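Local coordinates for lipase (Acinetobacter baumannii, PDB 4OPM), which probably hydrolyses ester bonds of lipids, as a putative triacylglycerol lipase of the alpha/beta hydrolase fold, at residues K44-L49 against H72-D77. Sequence-based numbering, arbitrary orientation.
Sequences KPTLLL and HVIIPD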
loop_
_atom_site.group_PDB
_atom_site.type_symbol
_atom_site.label_atom_id
_atom_site.label_comp_id
_atom_site.label_asym_id
_atom_site.label_seq_id
_atom_site.Cartn_x
_atom_site.Cartn_y
_atom_site.Cartn_z
ATOM N N LYS A 44 11.512 -2.525 -19.173
ATOM C CA LYS A 44 12.117 -2.307 -17.866
ATOM C C LYS A 44 11.579 -3.289 -16.822
ATOM O O LYS A 44 10.492 -3.838 -17.009
ATOM C CB LYS A 44 11.884 -0.846 -17.421
ATOM C CG LYS A 44 12.414 0.203 -18.408
ATOM C CD LYS A 44 13.925 0.314 -18.411
ATOM C CE LYS A 44 14.369 1.508 -19.219
ATOM N NZ LYS A 44 15.837 1.482 -19.425
ATOM N N PRO A 45 12.317 -3.524 -15.702
ATOM C CA PRO A 45 11.809 -4.471 -14.683
ATOM C C PRO A 45 10.473 -4.011 -14.091
ATOM O O PRO A 45 10.265 -2.810 -13.864
ATOM C CB PRO A 45 12.921 -4.485 -13.623
ATOM C CG PRO A 45 14.135 -3.950 -14.320
ATOM C CD PRO A 45 13.604 -2.932 -15.283
ATOM N N THR A 46 9.556 -4.968 -13.890
ATOM C CA THR A 46 8.221 -4.685 -13.380
ATOM C C THR A 46 8.224 -4.444 -11.875
ATOM O O THR A 46 8.855 -5.193 -11.120
ATOM C CB THR A 46 7.250 -5.817 -13.743
ATOM O OG1 THR A 46 7.247 -5.966 -15.159
ATOM C CG2 THR A 46 5.820 -5.553 -13.264
ATOM N N LEU A 47 7.482 -3.392 -11.469
ATOM C CA LEU A 47 7.266 -3.013 -10.056
ATOM C C LEU A 47 5.782 -2.954 -9.777
ATOM O O LEU A 47 5.052 -2.200 -10.431
ATOM C CB LEU A 47 7.891 -1.662 -9.592
ATOM C CG LEU A 47 9.279 -1.197 -9.995
ATOM C CD1 LEU A 47 9.566 0.167 -9.387
ATOM C CD2 LEU A 47 10.344 -2.147 -9.555
ATOM N N LEU A 48 5.328 -3.740 -8.793
ATOM C CA LEU A 48 3.927 -3.751 -8.379
ATOM C C LEU A 48 3.823 -3.019 -7.044
ATOM O O LEU A 48 4.462 -3.441 -6.075
ATOM C CB LEU A 48 3.382 -5.193 -8.286
ATOM C CG LEU A 48 1.930 -5.363 -7.796
ATOM C CD1 LEU A 48 0.930 -4.791 -8.798
ATOM C CD2 LEU A 48 1.621 -6.841 -7.504
ATOM N N LEU A 49 3.043 -1.917 -7.003
ATOM C CA LEU A 49 2.890 -1.092 -5.797
ATOM C C LEU A 49 1.511 -1.269 -5.234
ATOM O O LEU A 49 0.528 -1.050 -5.952
ATOM C CB LEU A 49 3.184 0.401 -6.076
ATOM C CG LEU A 49 4.472 0.726 -6.821
ATOM C CD1 LEU A 49 4.607 2.224 -7.044
ATOM C CD2 LEU A 49 5.675 0.204 -6.074
ATOM N N HIS A 72 8.977 -0.424 -14.969
ATOM C CA HIS A 72 7.621 -0.636 -15.481
ATOM C C HIS A 72 6.714 -0.733 -14.245
ATOM O O HIS A 72 6.670 -1.763 -13.575
ATOM C CB HIS A 72 7.531 -1.874 -16.378
ATOM C CG HIS A 72 6.158 -2.102 -16.934
ATOM N ND1 HIS A 72 5.636 -3.373 -17.066
ATOM C CD2 HIS A 72 5.240 -1.205 -17.375
ATOM C CE1 HIS A 72 4.432 -3.217 -17.594
ATOM N NE2 HIS A 72 4.153 -1.930 -17.805
ATOM N N VAL A 73 6.008 0.347 -13.947
ATOM C CA VAL A 73 5.255 0.479 -12.702
ATOM C C VAL A 73 3.777 0.138 -12.899
ATOM O O VAL A 73 3.137 0.658 -13.810
ATOM C CB VAL A 73 5.468 1.912 -12.121
ATOM C CG1 VAL A 73 4.717 2.104 -10.808
ATOM C CG2 VAL A 73 6.956 2.221 -11.935
ATOM N N ILE A 74 3.242 -0.725 -12.011
ATOM C CA ILE A 74 1.827 -1.141 -12.014
ATOM C C ILE A 74 1.248 -0.851 -10.631
ATOM O O ILE A 74 1.802 -1.302 -9.627
ATOM C CB ILE A 74 1.672 -2.632 -12.411
ATOM C CG1 ILE A 74 2.232 -2.904 -13.836
ATOM C CG2 ILE A 74 0.201 -3.121 -12.259
ATOM C CD1 ILE A 74 1.363 -2.334 -15.008
ATOM N N ILE A 75 0.155 -0.074 -10.576
ATOM C CA ILE A 75 -0.417 0.337 -9.285
ATOM C C ILE A 75 -1.931 0.122 -9.292
ATOM O O ILE A 75 -2.679 0.994 -9.727
ATOM C CB ILE A 75 -0.083 1.817 -8.913
ATOM C CG1 ILE A 75 1.306 2.273 -9.394
ATOM C CG2 ILE A 75 -0.302 2.063 -7.395
ATOM C CD1 ILE A 75 1.591 3.787 -9.148
ATOM N N PRO A 76 -2.405 -0.995 -8.753
ATOM C CA PRO A 76 -3.850 -1.234 -8.774
ATOM C C PRO A 76 -4.607 -0.573 -7.643
ATOM O O PRO A 76 -4.086 -0.390 -6.537
ATOM C CB PRO A 76 -3.951 -2.765 -8.634
ATOM C CG PRO A 76 -2.721 -3.157 -7.855
ATOM C CD PRO A 76 -1.652 -2.149 -8.209
ATOM N N ASP A 77 -5.870 -0.259 -7.921
ATOM C CA ASP A 77 -6.852 0.082 -6.912
ATOM C C ASP A 77 -7.364 -1.253 -6.393
ATOM O O ASP A 77 -7.930 -2.040 -7.167
ATOM C CB ASP A 77 -8.016 0.906 -7.485
ATOM C CG ASP A 77 -7.773 2.389 -7.623
ATOM O OD1 ASP A 77 -7.056 2.961 -6.756
ATOM O OD2 ASP A 77 -8.389 2.997 -8.511
HETATM O O HOH W 1 8.139 -5.006 -17.612
HETATM O O HOH W 2 -1.865 0.036 -5.058
#
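T46-L49 and H72-P76 run side by side as parallel neighbours in the central sheet of an alpha/beta hydrolase fold, joined in sequence by a beta-alpha-beta crossover through helix 61-64. Four backbone hydrogen bonds zip them together: H72 N to P45 O, L47 N to H72 O, I74 N to L47 O and L49 N to I74 O. The bond from I74 N to L47 O, at 2.8 Å, meets the carbonyl almost head-on (C=O...N 174°), whereas H72 N sits well above the plane of the P45 carbonyl. CA-H...O contacts run alongside these bonds, the shortest from T46 CA to H72 O at 3.3 Å. On their outer edges the strands bond to 114-119 and 32-39, so this pair lies in the interior of the sheet.

Apolar packing divides between the two faces. On one, L49 CD1 meets V73 CG1 at 3.8 Å and I75 CD1 at 4.0 Å. On the other, the CG of L48 is anti to its backbone N (chi1 177°), and CD1 reaches across to I74 CG2 and, at 3.7 Å, to P76 CD, the L48 and P76 side chains crossing at about a right angle; helix 94-107 covers this patch with L101, V105 and F104.

Waters bridge the strands at both ends of the ladder. At the first, H72 and T46 point the same way, with T46 OG1 at the edge of the imidazole near its plane. A water ties K44 O, T46 OG1 and H72 ND1 together, and H72 NE2 bonds to E38, so both ring nitrogens have partners. As a proline, P76 has no N-H to offer L49 O; instead its CD lies 3.3 Å from that oxygen, and a second water donates to both L49 O and, at 2.7 Å, P76 O.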